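Local coordinates for protein angel homolog 2 (Homo sapiens, PDB 6RW0) that removes 2',3'-cyclic phosphates as a phosphatase of the CCR4 deadenylase family and probably binds mRNA 3' untranslated regions, at residues D97-Y111 with P136-F148. Residues are numbered along the deposited sequence; the frame is centred on the assembly and turned at random.
Sequences DADVLCLQEVQEDHY and PDGCAICFKHSKF. With MG (magnesium ion), chain B.
Lys-144 reaches across to Asp-97 and Asp-99 at one end of the antiparallel pairing between strands 100-107 and 137-144. Its CB lies 4.0 Å from Asp-99 O, which accepts the Lys-144 backbone N-H; CG rests near Asp-99 CA. Bends at chi2 (-62°) and chi4 (69°) lay CE beside Asp-97 OD1. NZ forms a 2.7 Å salt bridge with Asp-97 OD1, on its syn side but 32° out of the carboxylate plane. NZ also donates to a water that bonds Asp-97 O and Asp-99 OD1, while Asp-99 OD2 accepts from Ser-53 N. Replacing this lysine with alanine is likely to leave the Asp-97 carboxylate without its charged mate and the water less firmly placed. Nearby, Val-100 CG2 meets Phe-148 CE2 at 3.6 Å. Toward the other end a G1 bulge sets Glu-105 and Val-106 both against Gly-138; the turned-out Glu-105 binds magnesium through OE2 at 2.3 Å, as the corresponding glutamate does in endonuclease/exonuclease/phosphatase relatives, while Ser-61 N holds OE1. The pair sits inside a mixed sheet, between strands 49-58 and 124-130; Leu-101, Leu-103 and Cys-142 pack on Leu-119 of helix 108-121, whereas Cys-102 and Ile-141 touch strand 189-195 of the second sheet.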
loop_
_atom_site.group_PDB
_atom_site.type_symbol
_atom_site.label_atom_id
_atom_site.label_comp_id
_atom_site.label_asym_id
_atom_site.label_seq_id
_atom_site.Cartn_x
_atom_site.Cartn_y
_atom_site.Cartn_z
ATOM N N ASP A 97 -11.760 10.864 -9.555
ATOM C CA ASP A 97 -12.209 10.032 -10.674
ATOM C C ASP A 97 -11.078 9.152 -11.212
ATOM O O ASP A 97 -10.873 9.028 -12.420
ATOM C CB ASP A 97 -12.824 10.906 -11.774
ATOM C CG ASP A 97 -13.566 10.096 -12.824
ATOM O OD1 ASP A 97 -14.246 9.135 -12.418
ATOM O OD2 ASP A 97 -13.506 10.444 -14.032
ATOM N N ALA A 98 -10.362 8.501 -10.298
ATOM C CA ALA A 98 -9.230 7.678 -10.705
ATOM C C ALA A 98 -9.696 6.404 -11.408
ATOM O O ALA A 98 -10.743 5.838 -11.092
ATOM C CB ALA A 98 -8.389 7.285 -9.496
ATOM N N ASP A 99 -8.870 5.916 -12.336
ATOM C CA ASP A 99 -9.231 4.705 -13.070
ATOM C C ASP A 99 -9.114 3.447 -12.218
ATOM O O ASP A 99 -9.850 2.475 -12.448
ATOM C CB ASP A 99 -8.339 4.560 -14.297
ATOM C CG ASP A 99 -8.531 5.676 -15.281
ATOM O OD1 ASP A 99 -9.694 6.035 -15.556
ATOM O OD2 ASP A 99 -7.523 6.208 -15.779
ATOM N N VAL A 100 -8.182 3.430 -11.268
ATOM C CA VAL A 100 -7.931 2.291 -10.393
ATOM C C VAL A 100 -7.877 2.822 -8.973
ATOM O O VAL A 100 -7.209 3.833 -8.717
ATOM C CB VAL A 100 -6.594 1.601 -10.728
ATOM C CG1 VAL A 100 -6.330 0.437 -9.778
ATOM C CG2 VAL A 100 -6.574 1.108 -12.159
ATOM N N LEU A 101 -8.576 2.147 -8.054
ATOM C CA LEU A 101 -8.529 2.470 -6.637
ATOM C C LEU A 101 -7.948 1.297 -5.868
ATOM O O LEU A 101 -8.410 0.158 -6.011
ATOM C CB LEU A 101 -9.912 2.726 -6.045
ATOM C CG LEU A 101 -10.804 3.683 -6.801
ATOM C CD1 LEU A 101 -12.166 3.660 -6.094
ATOM C CD2 LEU A 101 -10.225 5.062 -6.861
ATOM N N CYS A 102 -6.942 1.574 -5.054
ATOM C CA CYS A 102 -6.366 0.603 -4.135
ATOM C C CYS A 102 -6.652 1.146 -2.748
ATOM O O CYS A 102 -6.042 2.135 -2.332
ATOM C CB CYS A 102 -4.871 0.446 -4.366
ATOM S SG CYS A 102 -4.547 -0.513 -5.882
ATOM N N LEU A 103 -7.594 0.525 -2.049
ATOM C CA LEU A 103 -8.034 1.002 -0.750
ATOM C C LEU A 103 -7.587 0.047 0.344
ATOM O O LEU A 103 -7.547 -1.172 0.154
ATOM C CB LEU A 103 -9.560 1.144 -0.726
ATOM C CG LEU A 103 -10.196 1.966 -1.859
ATOM C CD1 LEU A 103 -11.713 1.950 -1.758
ATOM C CD2 LEU A 103 -9.658 3.385 -1.844
ATOM N N GLN A 104 -7.259 0.613 1.502
ATOM C CA GLN A 104 -6.982 -0.160 2.698
ATOM C C GLN A 104 -7.914 0.275 3.822
ATOM O O GLN A 104 -8.506 1.354 3.785
ATOM C CB GLN A 104 -5.506 -0.048 3.125
ATOM C CG GLN A 104 -4.501 -0.286 1.979
ATOM C CD GLN A 104 -4.231 0.955 1.166
ATOM O OE1 GLN A 104 -4.231 2.073 1.687
ATOM N NE2 GLN A 104 -4.004 0.774 -0.123
ATOM N N GLU A 105 -8.020 -0.591 4.834
ATOM C CA GLU A 105 -8.902 -0.383 5.988
ATOM C C GLU A 105 -10.362 -0.243 5.570
ATOM O O GLU A 105 -11.121 0.550 6.130
ATOM C CB GLU A 105 -8.425 0.748 6.894
ATOM C CG GLU A 105 -7.143 0.347 7.580
ATOM C CD GLU A 105 -6.835 1.128 8.831
ATOM O OE1 GLU A 105 -7.779 1.603 9.515
ATOM O OE2 GLU A 105 -5.626 1.255 9.134
ATOM N N VAL A 106 -10.748 -1.046 4.581
ATOM C CA VAL A 106 -12.120 -1.131 4.095
ATOM C C VAL A 106 -12.855 -2.119 4.991
ATOM O O VAL A 106 -12.581 -3.322 4.957
ATOM C CB VAL A 106 -12.142 -1.570 2.625
ATOM C CG1 VAL A 106 -13.570 -1.842 2.142
ATOM C CG2 VAL A 106 -11.400 -0.540 1.774
ATOM N N GLN A 107 -13.779 -1.606 5.804
ATOM C CA GLN A 107 -14.479 -2.417 6.793
ATOM C C GLN A 107 -15.609 -3.201 6.133
ATOM O O GLN A 107 -16.375 -2.648 5.341
ATOM C CB GLN A 107 -15.015 -1.495 7.887
ATOM C CG GLN A 107 -15.618 -2.207 9.048
ATOM C CD GLN A 107 -15.833 -1.291 10.222
ATOM O OE1 GLN A 107 -14.897 -0.645 10.689
ATOM N NE2 GLN A 107 -17.068 -1.210 10.690
ATOM N N GLU A 108 -15.701 -4.495 6.454
ATOM C CA GLU A 108 -16.565 -5.392 5.688
ATOM C C GLU A 108 -18.026 -4.947 5.719
ATOM O O GLU A 108 -18.691 -4.916 4.673
ATOM C CB GLU A 108 -16.432 -6.834 6.190
ATOM C CG GLU A 108 -17.280 -7.827 5.369
ATOM C CD GLU A 108 -17.378 -9.224 5.982
ATOM O OE1 GLU A 108 -17.413 -9.347 7.225
ATOM O OE2 GLU A 108 -17.410 -10.202 5.202
ATOM N N ASP A 109 -18.568 -4.640 6.903
ATOM C CA ASP A 109 -19.992 -4.313 6.967
ATOM C C ASP A 109 -20.292 -3.041 6.184
ATOM O O ASP A 109 -21.223 -2.999 5.369
ATOM C CB ASP A 109 -20.543 -4.300 8.405
ATOM C CG ASP A 109 -19.833 -3.343 9.355
ATOM O OD1 ASP A 109 -18.860 -2.663 8.989
ATOM O OD2 ASP A 109 -20.301 -3.274 10.517
ATOM N N HIS A 110 -19.469 -2.016 6.367
ATOM C CA HIS A 110 -19.634 -0.781 5.614
ATOM C C HIS A 110 -19.403 -0.991 4.131
ATOM O O HIS A 110 -20.026 -0.326 3.297
ATOM C CB HIS A 110 -18.657 0.250 6.144
ATOM C CG HIS A 110 -18.944 0.650 7.546
ATOM N ND1 HIS A 110 -18.008 1.256 8.354
ATOM C CD2 HIS A 110 -20.074 0.548 8.278
ATOM C CE1 HIS A 110 -18.556 1.509 9.528
ATOM N NE2 HIS A 110 -19.811 1.100 9.507
ATOM N N TYR A 111 -18.485 -1.880 3.775
ATOM C CA TYR A 111 -18.232 -2.135 2.364
ATOM C C TYR A 111 -19.481 -2.680 1.683
ATOM O O TYR A 111 -19.880 -2.204 0.613
ATOM C CB TYR A 111 -17.077 -3.120 2.251
ATOM C CG TYR A 111 -16.696 -3.521 0.850
ATOM C CD1 TYR A 111 -16.092 -2.618 -0.023
ATOM C CD2 TYR A 111 -16.899 -4.815 0.417
ATOM C CE1 TYR A 111 -15.711 -3.008 -1.303
ATOM C CE2 TYR A 111 -16.535 -5.208 -0.856
ATOM C CZ TYR A 111 -15.937 -4.296 -1.709
ATOM O OH TYR A 111 -15.565 -4.701 -2.978
ATOM N N PRO A 136 -11.797 -6.769 11.224
ATOM C CA PRO A 136 -13.008 -6.282 10.555
ATOM C C PRO A 136 -12.831 -5.719 9.152
ATOM O O PRO A 136 -13.837 -5.356 8.530
ATOM C CB PRO A 136 -13.457 -5.152 11.502
ATOM C CG PRO A 136 -12.146 -4.554 11.989
ATOM C CD PRO A 136 -11.215 -5.757 12.140
ATOM N N ASP A 137 -11.605 -5.635 8.644
ATOM C CA ASP A 137 -11.301 -4.763 7.527
ATOM C C ASP A 137 -10.367 -5.466 6.560
ATOM O O ASP A 137 -9.790 -6.516 6.864
ATOM C CB ASP A 137 -10.607 -3.468 7.998
ATOM C CG ASP A 137 -9.232 -3.734 8.620
ATOM O OD1 ASP A 137 -9.171 -4.481 9.609
ATOM O OD2 ASP A 137 -8.198 -3.229 8.126
ATOM N N GLY A 138 -10.197 -4.855 5.399
ATOM C CA GLY A 138 -9.301 -5.413 4.419
ATOM C C GLY A 138 -8.974 -4.467 3.290
ATOM O O GLY A 138 -9.182 -3.254 3.376
ATOM N N CYS A 139 -8.440 -5.056 2.233
ATOM C CA CYS A 139 -8.013 -4.329 1.051
ATOM C C CYS A 139 -9.037 -4.485 -0.062
ATOM O O CYS A 139 -9.635 -5.556 -0.245
ATOM C CB CYS A 139 -6.698 -4.892 0.511
ATOM S SG CYS A 139 -5.264 -4.629 1.527
ATOM N N ALA A 140 -9.197 -3.439 -0.854
ATOM C CA ALA A 140 -10.010 -3.516 -2.055
ATOM C C ALA A 140 -9.209 -2.979 -3.230
ATOM O O ALA A 140 -8.424 -2.042 -3.077
ATOM C CB ALA A 140 -11.326 -2.747 -1.917
ATOM N N ILE A 141 -9.384 -3.597 -4.392
ATOM C CA ILE A 141 -8.917 -3.032 -5.653
ATOM C C ILE A 141 -10.134 -2.871 -6.546
ATOM O O ILE A 141 -10.872 -3.834 -6.778
ATOM C CB ILE A 141 -7.839 -3.884 -6.342
ATOM C CG1 ILE A 141 -6.598 -4.029 -5.471
ATOM C CG2 ILE A 141 -7.437 -3.224 -7.668
ATOM C CD1 ILE A 141 -5.552 -5.026 -6.012
ATOM N N CYS A 142 -10.343 -1.656 -7.035
ATOM C CA CYS A 142 -11.493 -1.312 -7.850
ATOM C C CYS A 142 -10.981 -0.674 -9.129
ATOM O O CYS A 142 -9.942 -0.013 -9.131
ATOM C CB CYS A 142 -12.384 -0.315 -7.106
ATOM S SG CYS A 142 -12.736 -0.753 -5.374
ATOM N N PHE A 143 -11.676 -0.864 -10.231
ATOM C CA PHE A 143 -11.205 -0.295 -11.511
ATOM C C PHE A 143 -12.412 0.065 -12.376
ATOM O O PHE A 143 -13.434 -0.538 -12.237
ATOM C CB PHE A 143 -10.253 -1.271 -12.205
ATOM C CG PHE A 143 -10.924 -2.546 -12.616
ATOM C CD1 PHE A 143 -10.888 -3.667 -11.819
ATOM C CD2 PHE A 143 -11.662 -2.577 -13.774
ATOM C CE1 PHE A 143 -11.540 -4.814 -12.214
ATOM C CE2 PHE A 143 -12.314 -3.721 -14.165
ATOM C CZ PHE A 143 -12.240 -4.832 -13.388
ATOM N N LYS A 144 -12.276 1.104 -13.184
ATOM C CA LYS A 144 -13.392 1.527 -14.055
ATOM C C LYS A 144 -13.603 0.425 -15.085
ATOM O O LYS A 144 -12.674 0.117 -15.778
ATOM C CB LYS A 144 -13.057 2.853 -14.737
ATOM C CG LYS A 144 -13.053 4.049 -13.806
ATOM C CD LYS A 144 -14.381 4.319 -13.180
ATOM C CE LYS A 144 -14.492 5.718 -12.616
ATOM N NZ LYS A 144 -14.516 6.719 -13.699
ATOM N N HIS A 145 -14.821 -0.072 -15.263
ATOM C CA HIS A 145 -15.050 -1.144 -16.268
ATOM C C HIS A 145 -14.935 -0.591 -17.694
ATOM O O HIS A 145 -14.696 -1.373 -18.555
ATOM C CB HIS A 145 -16.268 -2.006 -15.945
ATOM C CG HIS A 145 -17.452 -1.267 -15.495
ATOM N ND1 HIS A 145 -18.132 -0.434 -16.330
ATOM C CD2 HIS A 145 -18.104 -1.274 -14.322
ATOM C CE1 HIS A 145 -19.150 0.077 -15.680
ATOM N NE2 HIS A 145 -19.145 -0.419 -14.449
ATOM N N SER A 146 -15.075 0.713 -17.907
ATOM C CA SER A 146 -14.835 1.381 -19.201
ATOM C C SER A 146 -13.351 1.315 -19.586
ATOM O O SER A 146 -13.076 1.448 -20.748
ATOM C CB SER A 146 -15.328 2.800 -19.173
ATOM O OG SER A 146 -14.499 3.632 -18.393
ATOM N N LYS A 147 -12.424 1.221 -18.633
ATOM C CA LYS A 147 -10.971 1.248 -18.909
ATOM C C LYS A 147 -10.321 -0.136 -18.927
ATOM O O LYS A 147 -9.322 -0.260 -19.572
ATOM C CB LYS A 147 -10.261 2.093 -17.851
ATOM C CG LYS A 147 -10.511 3.585 -17.936
ATOM C CD LYS A 147 -9.838 4.256 -19.105
ATOM C CE LYS A 147 -8.343 4.418 -18.969
ATOM N NZ LYS A 147 -7.790 5.273 -20.047
ATOM N N PHE A 148 -10.867 -1.130 -18.244
ATOM C CA PHE A 148 -10.210 -2.452 -18.183
ATOM C C PHE A 148 -11.201 -3.605 -18.087
ATOM O O PHE A 148 -12.300 -3.418 -17.626
ATOM C CB PHE A 148 -9.400 -2.634 -16.889
ATOM C CG PHE A 148 -8.363 -1.589 -16.587
ATOM C CD1 PHE A 148 -7.082 -1.721 -17.056
ATOM C CD2 PHE A 148 -8.669 -0.497 -15.808
ATOM C CE1 PHE A 148 -6.138 -0.768 -16.761
ATOM C CE2 PHE A 148 -7.720 0.463 -15.531
ATOM C CZ PHE A 148 -6.453 0.322 -16.002
HETATM MG MG MG B . -4.699 2.760 10.584
HETATM O O HOH W 1 -11.796 7.350 -14.439
HETATM O O HOH W 2 -6.578 -2.893 5.851
HETATM O O HOH W 3 -6.386 2.136 11.845
HETATM O O HOH W 4 -16.815 -5.457 9.414
HETATM O O HOH W 5 -4.120 4.552 11.856
HETATM O O HOH W 6 -3.130 1.622 12.255
HETATM O O HOH W 7 -5.919 4.214 9.106
HETATM O O HOH W 8 -2.682 3.465 9.839
#